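Local atomic coordinates of putative peptidase (Chlamydophila abortus, PDB entry 3CE2), a protein that is probably a zinc-dependent oligopeptidase of the M3B family that breaks down a variety of small bioactive peptides. Residues L224-T227 with S228-Q232; R460-D463 with T464-T468; H210-A213 with S214-Q218; K502-Q505 with N506-Y509; L469-Q472 with V473-S477. All coordinates share one frame; numbering follows the deposited sequence.

Contact 1. Residues L224-T227 with S228-Q232; sequences LRKT and SYLAQ
Residues L224-T227 and S228-Q232 are successive turns of one alpha helix, 222-237, joined by i to i+4 backbone hydrogen bonds that run from S228 N to L224 O (3.0 Å) through A231 N to T227 O (2.9 Å). Side chains add a little on the K226 flank. K226 has CG anti to its backbone N (chi1 180°) and an extended chain beyond it, which carries CE past the L230 methyl CD1 at 3.8 Å; the lysine touches it through its aliphatic carbons CG and CE. L230 also lays CG against the carbonyl oxygen of K226. At the next residue, A231 CB lies 3.2 Å from T227 O.

R225, Y229, L224 and S228 find their partners elsewhere in the chain. R225 pairs with D315 through NH2, while its NE and NH1 are taken up by the carbonyl oxygens of Y314 and S219. Y229 sends OH to S519 OG and E522. L224 and S228 pack against Y216 of helix 210-217 and A198 of strand 197-199, and the L224 side chain lies about 4 Å both from a bound zinc ion and from the side chain of H206.

T227 places OG1 between its backbone N and carbonyl carbon (chi1 50°), where that one hydroxyl is hydrogen-bonded to both E223 O and T199 N.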
loop_
_atom_site.group_PDB
_atom_site.type_symbol
_atom_site.label_atom_id
_atom_site.label_comp_id
_atom_site.label_asym_id
_atom_site.label_seq_id
_atom_site.Cartn_x
_atom_site.Cartn_y
_atom_site.Cartn_z
ATOM N N LEU A 224 1.714 -30.155 9.548
ATOM C CA LEU A 224 0.999 -29.459 8.509
ATOM C C LEU A 224 1.832 -28.274 8.033
ATOM O O LEU A 224 2.008 -28.091 6.824
ATOM C CB LEU A 224 -0.349 -28.980 9.047
ATOM C CG LEU A 224 -1.458 -28.618 8.052
ATOM C CD1 LEU A 224 -1.700 -29.777 7.127
ATOM C CD2 LEU A 224 -2.756 -28.220 8.772
ATOM N N ARG A 225 2.360 -27.481 8.971
ATOM C CA ARG A 225 3.166 -26.325 8.590
ATOM C C ARG A 225 4.344 -26.807 7.767
ATOM O O ARG A 225 4.672 -26.245 6.726
ATOM C CB ARG A 225 3.672 -25.571 9.815
ATOM C CG ARG A 225 2.587 -24.946 10.670
ATOM C CD ARG A 225 3.110 -23.758 11.481
ATOM N NE ARG A 225 4.243 -24.126 12.339
ATOM C CZ ARG A 225 4.139 -24.615 13.575
ATOM N NH1 ARG A 225 2.940 -24.800 14.122
ATOM N NH2 ARG A 225 5.243 -24.926 14.258
ATOM N N LYS A 226 4.954 -27.890 8.218
ATOM C CA LYS A 226 6.171 -28.384 7.606
ATOM C C LYS A 226 5.936 -28.960 6.217
ATOM O O LYS A 226 6.673 -28.602 5.268
ATOM C CB LYS A 226 6.824 -29.421 8.503
ATOM C CG LYS A 226 8.085 -30.012 7.969
ATOM C CD LYS A 226 8.442 -31.273 8.735
ATOM C CE LYS A 226 9.263 -32.184 7.817
ATOM N NZ LYS A 226 10.052 -33.275 8.475
ATOM N N THR A 227 4.938 -29.841 6.067
ATOM C CA THR A 227 4.748 -30.510 4.749
ATOM C C THR A 227 4.154 -29.564 3.716
ATOM O O THR A 227 4.347 -29.735 2.516
ATOM C CB THR A 227 3.874 -31.751 4.823
ATOM O OG1 THR A 227 2.677 -31.423 5.538
ATOM C CG2 THR A 227 4.611 -32.887 5.520
ATOM N N SER A 228 3.465 -28.546 4.212
ATOM C CA SER A 228 2.916 -27.483 3.396
ATOM C C SER A 228 4.014 -26.588 2.826
ATOM O O SER A 228 4.129 -26.404 1.610
ATOM C CB SER A 228 1.968 -26.667 4.253
ATOM O OG SER A 228 1.416 -25.639 3.485
ATOM N N TYR A 229 4.840 -26.044 3.712
ATOM C CA TYR A 229 6.034 -25.309 3.295
ATOM C C TYR A 229 6.918 -26.106 2.331
ATOM O O TYR A 229 7.291 -25.607 1.272
ATOM C CB TYR A 229 6.835 -24.882 4.534
ATOM C CG TYR A 229 8.181 -24.284 4.229
ATOM C CD1 TYR A 229 8.300 -22.935 3.889
ATOM C CD2 TYR A 229 9.340 -25.071 4.258
ATOM C CE1 TYR A 229 9.547 -22.369 3.592
ATOM C CE2 TYR A 229 10.590 -24.514 3.965
ATOM C CZ TYR A 229 10.678 -23.163 3.633
ATOM O OH TYR A 229 11.891 -22.602 3.342
ATOM N N LEU A 230 7.263 -27.341 2.688
ATOM C CA LEU A 230 8.121 -28.152 1.826
ATOM C C LEU A 230 7.460 -28.436 0.485
ATOM O O LEU A 230 8.128 -28.465 -0.553
ATOM C CB LEU A 230 8.513 -29.465 2.507
ATOM C CG LEU A 230 9.410 -29.363 3.745
ATOM C CD1 LEU A 230 9.637 -30.732 4.331
ATOM C CD2 LEU A 230 10.737 -28.717 3.417
ATOM N N ALA A 231 6.150 -28.648 0.470
ATOM C CA ALA A 231 5.528 -28.923 -0.831
ATOM C C ALA A 231 5.545 -27.662 -1.692
ATOM O O ALA A 231 5.798 -27.728 -2.903
ATOM C CB ALA A 231 4.124 -29.476 -0.683
ATOM N N GLN A 232 5.300 -26.502 -1.073
ATOM C CA GLN A 232 5.413 -25.269 -1.827
ATOM C C GLN A 232 6.800 -25.120 -2.437
ATOM O O GLN A 232 6.916 -24.752 -3.593
ATOM C CB GLN A 232 5.019 -24.051 -1.009
ATOM C CG GLN A 232 3.528 -23.943 -0.756
ATOM C CD GLN A 232 2.665 -24.156 -2.023
ATOM O OE1 GLN A 232 2.459 -25.296 -2.494
ATOM N NE2 GLN A 232 2.132 -23.050 -2.553
#

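Contact 2. Residues R460-D463 with T464-T468; sequences RCLD and TIFST
Hydrogen bonding between R460-D463 and T464-T468 centres first on R460 O, which accepts two bonds from T464. The backbone N comes to 3.1 Å and OG1 to 2.8 Å, and they reach the oxygen from opposite faces of its carbonyl plane. The threonine can do this because its OG1 is anti to its own carbonyl carbon (chi1 -67°), turned back down the helix. The regular i to i+4 bonds follow: I465 N to C461 O, F466 N to L462 O, where the donor lies nearly along the C=O axis, and S467 N to D463 O at 2.8 Å.

The apolar contacts involve C461, L462, I465 and F466. C461 SG touches the I465 methyl CD1 at 3.8 Å. L462 extends CD2 to the F466 ring, 4.2 Å from CE2, and the L462 carbonyl oxygen sits at the edge of that ring, near its plane, 3.3 Å from CD2.

Charge and aromatic partners come from elsewhere in the chain. D463 OD1 makes a salt bridge with K302 and a hydrogen bond with Y298 OH, while the F466 ring stacks on F470 and also meets Y298. L462 and I465 pack on helix 590-607, and C461 and T464 on helix 431-447.

The wider turn at 466-468 marks a pi-type irregularity in helix 451-487. In this amphipathic stretch of the largely helical M3 fold the T464 hydroxyl bonds back to the i-4 carbonyl, as serines and threonines within helices commonly do, and T464 lies about 9 Å, side chain to side chain, from the zinc ligands H402 and E430.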
loop_
_atom_site.group_PDB
_atom_site.type_symbol
_atom_site.label_atom_id
_atom_site.label_comp_id
_atom_site.label_asym_id
_atom_site.label_seq_id
_atom_site.Cartn_x
_atom_site.Cartn_y
_atom_site.Cartn_z
ATOM N N ARG A 460 0.772 -10.899 17.529
ATOM C CA ARG A 460 0.189 -10.433 16.288
ATOM C C ARG A 460 0.947 -9.203 15.800
ATOM O O ARG A 460 1.252 -9.040 14.608
ATOM C CB ARG A 460 -1.284 -10.102 16.488
ATOM C CG ARG A 460 -2.014 -9.872 15.175
ATOM C CD ARG A 460 -3.510 -9.907 15.353
ATOM N NE ARG A 460 -3.948 -8.903 16.319
ATOM C CZ ARG A 460 -4.349 -9.167 17.561
ATOM N NH1 ARG A 460 -4.717 -8.172 18.356
ATOM N NH2 ARG A 460 -4.387 -10.419 18.008
ATOM N N CYS A 461 1.263 -8.359 16.762
ATOM C CA CYS A 461 1.978 -7.140 16.536
ATOM C C CYS A 461 3.420 -7.348 16.056
ATOM O O CYS A 461 3.885 -6.657 15.153
ATOM C CB CYS A 461 1.964 -6.345 17.832
ATOM S SG CYS A 461 3.094 -4.995 17.820
ATOM N N LEU A 462 4.148 -8.291 16.635
ATOM C CA LEU A 462 5.511 -8.485 16.162
ATOM C C LEU A 462 5.549 -9.229 14.830
ATOM O O LEU A 462 6.348 -8.893 13.946
ATOM C CB LEU A 462 6.386 -9.124 17.235
ATOM C CG LEU A 462 6.571 -8.173 18.435
ATOM C CD1 LEU A 462 6.831 -8.897 19.741
ATOM C CD2 LEU A 462 7.669 -7.119 18.175
ATOM N N ASP A 463 4.669 -10.213 14.660
ATOM C CA ASP A 463 4.570 -10.921 13.366
ATOM C C ASP A 463 4.383 -9.906 12.226
ATOM O O ASP A 463 5.033 -9.995 11.171
ATOM C CB ASP A 463 3.402 -11.923 13.363
ATOM C CG ASP A 463 3.649 -13.164 14.270
ATOM O OD1 ASP A 463 4.814 -13.436 14.699
ATOM O OD2 ASP A 463 2.645 -13.877 14.547
ATOM N N THR A 464 3.492 -8.940 12.456
ATOM C CA THR A 464 3.205 -7.890 11.492
ATOM C C THR A 464 4.438 -7.031 11.239
ATOM O O THR A 464 4.852 -6.823 10.093
ATOM C CB THR A 464 2.101 -6.982 12.037
ATOM O OG1 THR A 464 0.887 -7.726 12.109
ATOM C CG2 THR A 464 1.902 -5.772 11.162
ATOM N N ILE A 465 5.029 -6.536 12.321
ATOM C CA ILE A 465 6.239 -5.740 12.206
ATOM C C ILE A 465 7.340 -6.534 11.491
ATOM O O ILE A 465 7.965 -6.041 10.543
ATOM C CB ILE A 465 6.713 -5.262 13.578
ATOM C CG1 ILE A 465 5.637 -4.396 14.216
ATOM C CG2 ILE A 465 7.936 -4.445 13.430
ATOM C CD1 ILE A 465 5.976 -3.965 15.620
ATOM N N PHE A 466 7.566 -7.769 11.916
ATOM C CA PHE A 466 8.630 -8.549 11.282
ATOM C C PHE A 466 8.351 -8.923 9.843
ATOM O O PHE A 466 9.275 -8.956 9.048
ATOM C CB PHE A 466 9.097 -9.740 12.133
ATOM C CG PHE A 466 10.069 -9.339 13.196
ATOM C CD1 PHE A 466 11.421 -9.181 12.890
ATOM C CD2 PHE A 466 9.630 -9.041 14.486
ATOM C CE1 PHE A 466 12.313 -8.754 13.855
ATOM C CE2 PHE A 466 10.525 -8.616 15.463
ATOM C CZ PHE A 466 11.861 -8.483 15.150
ATOM N N SER A 467 7.098 -9.171 9.482
ATOM C CA SER A 467 6.828 -9.461 8.073
ATOM C C SER A 467 6.735 -8.208 7.200
ATOM O O SER A 467 7.116 -8.244 6.016
ATOM C CB SER A 467 5.587 -10.331 7.892
ATOM O OG SER A 467 4.434 -9.541 8.052
ATOM N N THR A 468 6.249 -7.094 7.752
ATOM C CA THR A 468 6.151 -5.943 6.882
ATOM C C THR A 468 7.412 -5.083 6.867
ATOM O O THR A 468 7.631 -4.324 5.922
ATOM C CB THR A 468 4.826 -5.116 7.013
ATOM O OG1 THR A 468 5.107 -3.758 7.362
ATOM C CG2 THR A 468 3.852 -5.740 7.977
#

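Contact 3. Residues H210-A213 with S214-Q218; sequences HALA and SLYMQ
L212 and Y216 lie side by side and point the same way, one turn apart on helix 210-217. The L212 methyl CD1 touches Y216 OH at 3.4 Å, and L212 CB approaches CE2 of the ring at 3.9 Å. Y216 CG is anti to the carbonyl carbon (chi1 -50°), which folds the ring back along the helix until the L212 carbonyl oxygen stands over one face, 3.3 Å above the plane and offset toward the rim. That same oxygen takes the Y216 backbone N-H at 2.8 Å in a nearly straight bond.

S214 grips the turn before. Its backbone N and its OG both bond to H210 O, each at 3.1 Å, from opposite faces of the carbonyl plane. L215 N to A211 O and M217 N to A213 O continue the alpha-helical pattern, and the methyl groups L212 CD2 and L215 CD2 come only loosely together, at 4.5 Å.

Further out, Y216 OH is hydrogen-bonded to P207 O, which fixes the far end of the ring, and S209 OG is hydrogen-bonded to L212 N at the start of the helix. H210 NE2 bonds to Y236 OH, and its ring meets F195 edge-to-face.

The short helix lies against helix 222-237, with H210 touching Q232 and R235, and follows strand 205-207, whose H206, a zinc-binding residue in this protein, has its side chain about 3 Å from that of Y216 at the nearest atoms.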
loop_
_atom_site.group_PDB
_atom_site.type_symbol
_atom_site.label_atom_id
_atom_site.label_comp_id
_atom_site.label_asym_id
_atom_site.label_seq_id
_atom_site.Cartn_x
_atom_site.Cartn_y
_atom_site.Cartn_z
ATOM N N HIS A 210 -2.711 -21.512 -3.026
ATOM C CA HIS A 210 -2.107 -20.349 -2.413
ATOM C C HIS A 210 -2.811 -19.966 -1.118
ATOM O O HIS A 210 -2.156 -19.752 -0.093
ATOM C CB HIS A 210 -1.993 -19.182 -3.399
ATOM C CG HIS A 210 -0.886 -19.370 -4.390
ATOM N ND1 HIS A 210 -1.014 -19.071 -5.727
ATOM C CD2 HIS A 210 0.363 -19.877 -4.235
ATOM C CE1 HIS A 210 0.114 -19.359 -6.352
ATOM N NE2 HIS A 210 0.963 -19.857 -5.470
ATOM N N ALA A 211 -4.140 -19.934 -1.145
ATOM C CA ALA A 211 -4.893 -19.536 0.044
ATOM C C ALA A 211 -4.787 -20.566 1.172
ATOM O O ALA A 211 -4.696 -20.190 2.339
ATOM C CB ALA A 211 -6.335 -19.228 -0.290
ATOM N N LEU A 212 -4.776 -21.850 0.827
ATOM C CA LEU A 212 -4.566 -22.879 1.833
ATOM C C LEU A 212 -3.158 -22.830 2.422
ATOM O O LEU A 212 -2.993 -22.954 3.640
ATOM C CB LEU A 212 -4.847 -24.263 1.269
ATOM C CG LEU A 212 -6.326 -24.538 0.993
ATOM C CD1 LEU A 212 -6.552 -26.008 0.700
ATOM C CD2 LEU A 212 -7.185 -24.078 2.171
ATOM N N ALA A 213 -2.152 -22.643 1.567
ATOM C CA ALA A 213 -0.774 -22.512 2.026
ATOM C C ALA A 213 -0.656 -21.433 3.080
ATOM O O ALA A 213 0.047 -21.624 4.076
ATOM C CB ALA A 213 0.192 -22.228 0.872
ATOM N N SER A 214 -1.336 -20.310 2.880
ATOM C CA SER A 214 -1.296 -19.232 3.884
ATOM C C SER A 214 -1.968 -19.642 5.181
ATOM O O SER A 214 -1.526 -19.259 6.267
ATOM C CB SER A 214 -1.983 -17.972 3.383
ATOM O OG SER A 214 -1.493 -17.637 2.117
ATOM N N LEU A 215 -3.048 -20.407 5.060
ATOM C CA LEU A 215 -3.773 -20.883 6.222
ATOM C C LEU A 215 -2.896 -21.844 7.011
ATOM O O LEU A 215 -2.727 -21.688 8.225
ATOM C CB LEU A 215 -5.071 -21.566 5.805
ATOM C CG LEU A 215 -5.909 -22.052 6.984
ATOM C CD1 LEU A 215 -6.411 -20.871 7.794
ATOM C CD2 LEU A 215 -7.063 -22.918 6.511
ATOM N N TYR A 216 -2.310 -22.817 6.320
ATOM C CA TYR A 216 -1.430 -23.750 7.000
ATOM C C TYR A 216 -0.182 -23.123 7.648
ATOM O O TYR A 216 0.263 -23.625 8.659
ATOM C CB TYR A 216 -1.026 -24.913 6.111
ATOM C CG TYR A 216 -2.153 -25.605 5.411
ATOM C CD1 TYR A 216 -3.404 -25.724 5.981
ATOM C CD2 TYR A 216 -1.948 -26.174 4.170
ATOM C CE1 TYR A 216 -4.439 -26.387 5.306
ATOM C CE2 TYR A 216 -2.951 -26.834 3.495
ATOM C CZ TYR A 216 -4.196 -26.944 4.055
ATOM O OH TYR A 216 -5.169 -27.610 3.324
ATOM N N MET A 217 0.370 -22.044 7.092
ATOM C CA MET A 217 1.471 -21.312 7.757
ATOM C C MET A 217 1.145 -20.987 9.204
ATOM O O MET A 217 2.034 -20.895 10.060
ATOM C CB MET A 217 1.760 -19.967 7.088
ATOM C CG MET A 217 2.184 -20.022 5.624
ATOM S SD MET A 217 2.781 -18.440 4.936
ATOM C CE MET A 217 1.583 -17.220 5.514
ATOM N N GLN A 218 -0.135 -20.759 9.468
ATOM C CA GLN A 218 -0.554 -20.319 10.786
ATOM C C GLN A 218 -1.081 -21.471 11.598
ATOM O O GLN A 218 -1.653 -21.257 12.663
ATOM C CB GLN A 218 -1.650 -19.266 10.679
ATOM C CG GLN A 218 -1.155 -17.858 10.839
ATOM C CD GLN A 218 -1.977 -16.908 10.016
ATOM O OE1 GLN A 218 -2.943 -17.324 9.366
ATOM N NE2 GLN A 218 -1.601 -15.635 10.015
#

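Contact 4. Residues K502-Q505 with N506-Y509; sequences KNLQ and NEFY
The rings of F508 and Y509 each meet a backbone oxygen of the preceding turn at their edge. L504 O lies in the plane of the F508 ring, 3.2 Å from CD2, and Q505 O lies near the plane of the Y509 ring, 3.4 Å from its CD2. Over one face of Y509 stands F508 CB, 3.6 Å above the plane and offset toward the rim. In both aromatic residues CG is anti to the carbonyl carbon (chi1 -76° for F508, -64° for Y509), which brings the ring edge, CD2, to the oxygen that the same residue's N-H is bonded to.

Those bonds belong to the last turns of helix 494-509. F508 N reaches L504 O at 3.1 Å and Y509 N reaches Q505 O at 2.7 Å; E507 N to N503 O is 2.8 Å. The buried side of this amphipathic helix end carries L504, Q505, F508 and Y509, while K502, N503, N506 and E507 are exposed.

L504 and E507 meet across the two sides, the leucine methyl CD1 passing E507 OE2 at 3.7 Å; the carboxylate has a long, weak ion pair with K289. Q505, extended beyond CG, hands NE2 to S519 O. Y509 meets F313 edge-to-face and packs on I295 and F299 of helix 292-306, F508 presses on V288 and K289 of helix 278-289, and L504 lies on S477, F478 and D481 of helix 451-487.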
loop_
_atom_site.group_PDB
_atom_site.type_symbol
_atom_site.label_atom_id
_atom_site.label_comp_id
_atom_site.label_asym_id
_atom_site.label_seq_id
_atom_site.Cartn_x
_atom_site.Cartn_y
_atom_site.Cartn_z
ATOM N N LYS A 502 20.035 -16.990 -1.086
ATOM C CA LYS A 502 20.500 -17.775 0.060
ATOM C C LYS A 502 21.356 -16.943 1.025
ATOM O O LYS A 502 21.099 -16.931 2.227
ATOM C CB LYS A 502 21.261 -19.026 -0.374
ATOM C CG LYS A 502 21.704 -19.839 0.822
ATOM C CD LYS A 502 22.035 -21.270 0.477
ATOM C CE LYS A 502 21.732 -22.154 1.707
ATOM N NZ LYS A 502 22.363 -23.517 1.674
ATOM N N ASN A 503 22.358 -16.250 0.488
ATOM C CA ASN A 503 23.203 -15.353 1.282
ATOM C C ASN A 503 22.330 -14.370 2.008
ATOM O O ASN A 503 22.505 -14.143 3.202
ATOM C CB ASN A 503 24.270 -14.627 0.434
ATOM C CG ASN A 503 25.198 -15.611 -0.326
ATOM O OD1 ASN A 503 25.508 -16.715 0.151
ATOM N ND2 ASN A 503 25.630 -15.209 -1.514
ATOM N N LEU A 504 21.360 -13.810 1.303
ATOM C CA LEU A 504 20.456 -12.871 1.937
ATOM C C LEU A 504 19.683 -13.513 3.077
ATOM O O LEU A 504 19.603 -12.944 4.170
ATOM C CB LEU A 504 19.496 -12.246 0.926
ATOM C CG LEU A 504 19.818 -10.864 0.368
ATOM C CD1 LEU A 504 21.283 -10.746 -0.043
ATOM C CD2 LEU A 504 18.903 -10.588 -0.823
ATOM N N GLN A 505 19.118 -14.694 2.848
ATOM C CA GLN A 505 18.363 -15.334 3.931
ATOM C C GLN A 505 19.286 -15.487 5.104
ATOM O O GLN A 505 18.879 -15.477 6.270
ATOM C CB GLN A 505 17.858 -16.701 3.516
ATOM C CG GLN A 505 16.749 -16.628 2.481
ATOM C CD GLN A 505 16.389 -17.982 1.971
ATOM O OE1 GLN A 505 17.151 -18.580 1.222
ATOM N NE2 GLN A 505 15.235 -18.492 2.378
ATOM N N ASN A 506 20.555 -15.604 4.775
ATOM C CA ASN A 506 21.545 -15.806 5.773
ATOM C C ASN A 506 21.845 -14.562 6.566
ATOM O O ASN A 506 21.825 -14.603 7.789
ATOM C CB ASN A 506 22.800 -16.339 5.133
ATOM C CG ASN A 506 23.259 -17.559 5.811
ATOM O OD1 ASN A 506 23.732 -17.496 6.943
ATOM N ND2 ASN A 506 23.053 -18.710 5.166
ATOM N N GLU A 507 22.110 -13.456 5.879
ATOM C CA GLU A 507 22.314 -12.172 6.562
ATOM C C GLU A 507 21.158 -11.853 7.507
ATOM O O GLU A 507 21.359 -11.199 8.517
ATOM C CB GLU A 507 22.549 -11.012 5.572
ATOM C CG GLU A 507 23.760 -11.209 4.665
ATOM C CD GLU A 507 24.021 -10.030 3.719
ATOM O OE1 GLU A 507 24.403 -8.950 4.225
ATOM O OE2 GLU A 507 23.867 -10.180 2.472
ATOM N N PHE A 508 19.955 -12.326 7.204
ATOM C CA PHE A 508 18.815 -11.948 8.018
ATOM C C PHE A 508 18.488 -12.991 9.043
ATOM O O PHE A 508 18.108 -12.678 10.158
ATOM C CB PHE A 508 17.579 -11.715 7.156
ATOM C CG PHE A 508 17.591 -10.412 6.417
ATOM C CD1 PHE A 508 16.854 -9.336 6.868
ATOM C CD2 PHE A 508 18.329 -10.260 5.269
ATOM C CE1 PHE A 508 16.875 -8.130 6.192
ATOM C CE2 PHE A 508 18.333 -9.055 4.576
ATOM C CZ PHE A 508 17.608 -7.995 5.049
ATOM N N TYR A 509 18.631 -14.249 8.673
ATOM C CA TYR A 509 18.029 -15.286 9.470
ATOM C C TYR A 509 19.038 -16.293 9.950
ATOM O O TYR A 509 18.683 -17.212 10.702
ATOM C CB TYR A 509 16.969 -15.995 8.631
ATOM C CG TYR A 509 15.813 -15.112 8.226
ATOM C CD1 TYR A 509 14.899 -14.654 9.169
ATOM C CD2 TYR A 509 15.628 -14.748 6.902
ATOM C CE1 TYR A 509 13.830 -13.856 8.806
ATOM C CE2 TYR A 509 14.580 -13.934 6.529
ATOM C CZ TYR A 509 13.677 -13.496 7.479
ATOM O OH TYR A 509 12.634 -12.676 7.095
#

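Contact 5. Residues L469-Q472 with V473-S477; sequences LFRQ and VLFAS
In the middle of the long helix 451-487, L469-Q472 and V473-S477 make consecutive turns of a largely buried stretch. R471 and Q472 both bring their ends to the F475 ring. From R471, whose chain bends at chi2 and chi3, NH2 comes near the rim carbon CZ of F475, the guanidinium plane turned 80° from the ring, and its CG lies 3.9 Å from the same carbon. Q472 reaches another part of the rim, OE1 at 3.7 Å from F475 CD2, with its amide plane at 87° to the ring. Over one face of F475 sits R471 O, 3.6 Å above the plane, and this oxygen also accepts the F475 backbone N-H.

The apolar pair is L469 and V473, side by side, CD1 to CG2 at 3.8 Å. V473 turns CG2 anti to the carbonyl carbon, back toward L469. Of the backbone bonds, L474 N to F470 O is 2.9 Å and A476 N to Q472 O 2.8 Å; V473 N bonds L469 O and, weakly, F470 O.

Of the polar ends, Q472 NE2 bonds S467 O, and R471 NE has a weak bond to Y317 OH. L469 and V473 face helix 536-553, while L474 faces Y501, F508 and Y509 of helix 494-509. Such a central helix packed on several sides by others suits the predominantly helical M3 peptidase fold.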
loop_
_atom_site.group_PDB
_atom_site.type_symbol
_atom_site.label_atom_id
_atom_site.label_comp_id
_atom_site.label_asym_id
_atom_site.label_seq_id
_atom_site.Cartn_x
_atom_site.Cartn_y
_atom_site.Cartn_z
ATOM N N LEU A 469 8.271 -5.218 7.867
ATOM C CA LEU A 469 9.511 -4.449 7.833
ATOM C C LEU A 469 10.705 -5.280 7.361
ATOM O O LEU A 469 11.248 -5.038 6.284
ATOM C CB LEU A 469 9.772 -3.785 9.176
ATOM C CG LEU A 469 11.182 -3.271 9.476
ATOM C CD1 LEU A 469 11.818 -2.645 8.273
ATOM C CD2 LEU A 469 11.150 -2.267 10.610
ATOM N N PHE A 470 11.108 -6.267 8.151
ATOM C CA PHE A 470 12.310 -7.057 7.834
ATOM C C PHE A 470 12.200 -7.876 6.557
ATOM O O PHE A 470 13.069 -7.795 5.674
ATOM C CB PHE A 470 12.724 -7.938 9.024
ATOM C CG PHE A 470 13.331 -7.153 10.140
ATOM C CD1 PHE A 470 14.704 -6.963 10.204
ATOM C CD2 PHE A 470 12.533 -6.534 11.081
ATOM C CE1 PHE A 470 15.280 -6.195 11.207
ATOM C CE2 PHE A 470 13.103 -5.776 12.092
ATOM C CZ PHE A 470 14.477 -5.602 12.149
ATOM N N ARG A 471 11.130 -8.659 6.461
ATOM C CA ARG A 471 10.942 -9.496 5.298
ATOM C C ARG A 471 10.878 -8.662 4.033
ATOM O O ARG A 471 11.419 -9.066 3.019
ATOM C CB ARG A 471 9.725 -10.410 5.421
ATOM C CG ARG A 471 9.660 -11.381 4.260
ATOM C CD ARG A 471 9.247 -12.780 4.661
ATOM N NE ARG A 471 7.812 -13.058 4.498
ATOM C CZ ARG A 471 7.264 -13.655 3.434
ATOM N NH1 ARG A 471 5.949 -13.879 3.401
ATOM N NH2 ARG A 471 8.025 -14.025 2.405
ATOM N N GLN A 472 10.247 -7.491 4.082
ATOM C CA GLN A 472 10.201 -6.629 2.879
ATOM C C GLN A 472 11.566 -6.066 2.515
ATOM O O GLN A 472 11.883 -5.875 1.340
ATOM C CB GLN A 472 9.204 -5.500 3.057
ATOM C CG GLN A 472 7.836 -6.005 3.502
ATOM C CD GLN A 472 7.265 -7.013 2.522
ATOM O OE1 GLN A 472 7.268 -6.785 1.322
ATOM N NE2 GLN A 472 6.774 -8.128 3.029
ATOM N N VAL A 473 12.393 -5.812 3.519
ATOM C CA VAL A 473 13.693 -5.224 3.249
ATOM C C VAL A 473 14.606 -6.310 2.655
ATOM O O VAL A 473 15.429 -6.065 1.755
ATOM C CB VAL A 473 14.271 -4.598 4.526
ATOM C CG1 VAL A 473 15.720 -4.213 4.323
ATOM C CG2 VAL A 473 13.441 -3.390 4.939
ATOM N N LEU A 474 14.428 -7.536 3.122
ATOM C CA LEU A 474 15.079 -8.636 2.435
ATOM C C LEU A 474 14.726 -8.586 0.951
ATOM O O LEU A 474 15.641 -8.502 0.120
ATOM C CB LEU A 474 14.698 -9.973 3.058
ATOM C CG LEU A 474 15.566 -11.192 2.747
ATOM C CD1 LEU A 474 15.107 -12.304 3.620
ATOM C CD2 LEU A 474 15.438 -11.601 1.316
ATOM N N PHE A 475 13.423 -8.597 0.614
ATOM C CA PHE A 475 13.000 -8.539 -0.795
ATOM C C PHE A 475 13.727 -7.361 -1.454
ATOM O O PHE A 475 14.278 -7.489 -2.571
ATOM C CB PHE A 475 11.469 -8.420 -1.019
ATOM C CG PHE A 475 10.606 -9.596 -0.461
ATOM C CD1 PHE A 475 11.142 -10.861 -0.183
ATOM C CD2 PHE A 475 9.211 -9.434 -0.286
ATOM C CE1 PHE A 475 10.317 -11.925 0.288
ATOM C CE2 PHE A 475 8.400 -10.483 0.175
ATOM C CZ PHE A 475 8.965 -11.735 0.462
ATOM N N ALA A 476 13.766 -6.226 -0.758
ATOM C CA ALA A 476 14.387 -5.009 -1.327
ATOM C C ALA A 476 15.851 -5.165 -1.692
ATOM O O ALA A 476 16.251 -4.728 -2.771
ATOM C CB ALA A 476 14.202 -3.825 -0.432
ATOM N N SER A 477 16.663 -5.781 -0.838
ATOM C CA SER A 477 18.065 -5.951 -1.236
ATOM C C SER A 477 18.183 -6.942 -2.371
ATOM O O SER A 477 19.001 -6.758 -3.301
ATOM C CB SER A 477 18.976 -6.370 -0.086
ATOM O OG SER A 477 18.236 -7.092 0.846
#

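Contacts 2 and 5 are successive stretches of helix 451-487, centres about 13 Å apart, and join where F466 O and R471 N make a probable hydrogen bond of 3.2 Å beside the pi-type turn. Contact 4 follows on the next helix and packs on contact 5, Y509 CE2 lying 3.4 Å from L474 CD1; their centres are about 11 Å apart. Contacts 1 and 3 form a separate pair on helices 222-237 and 210-217, where R225 CG meets Y216 O at 3.3 Å. Contact 2 comes within about 9 Å of the zinc ligands H402 and E430 (side chain to side chain), against about 11 Å from Q472 of contact 5 to E430, while contact 1 borders a different zinc ion.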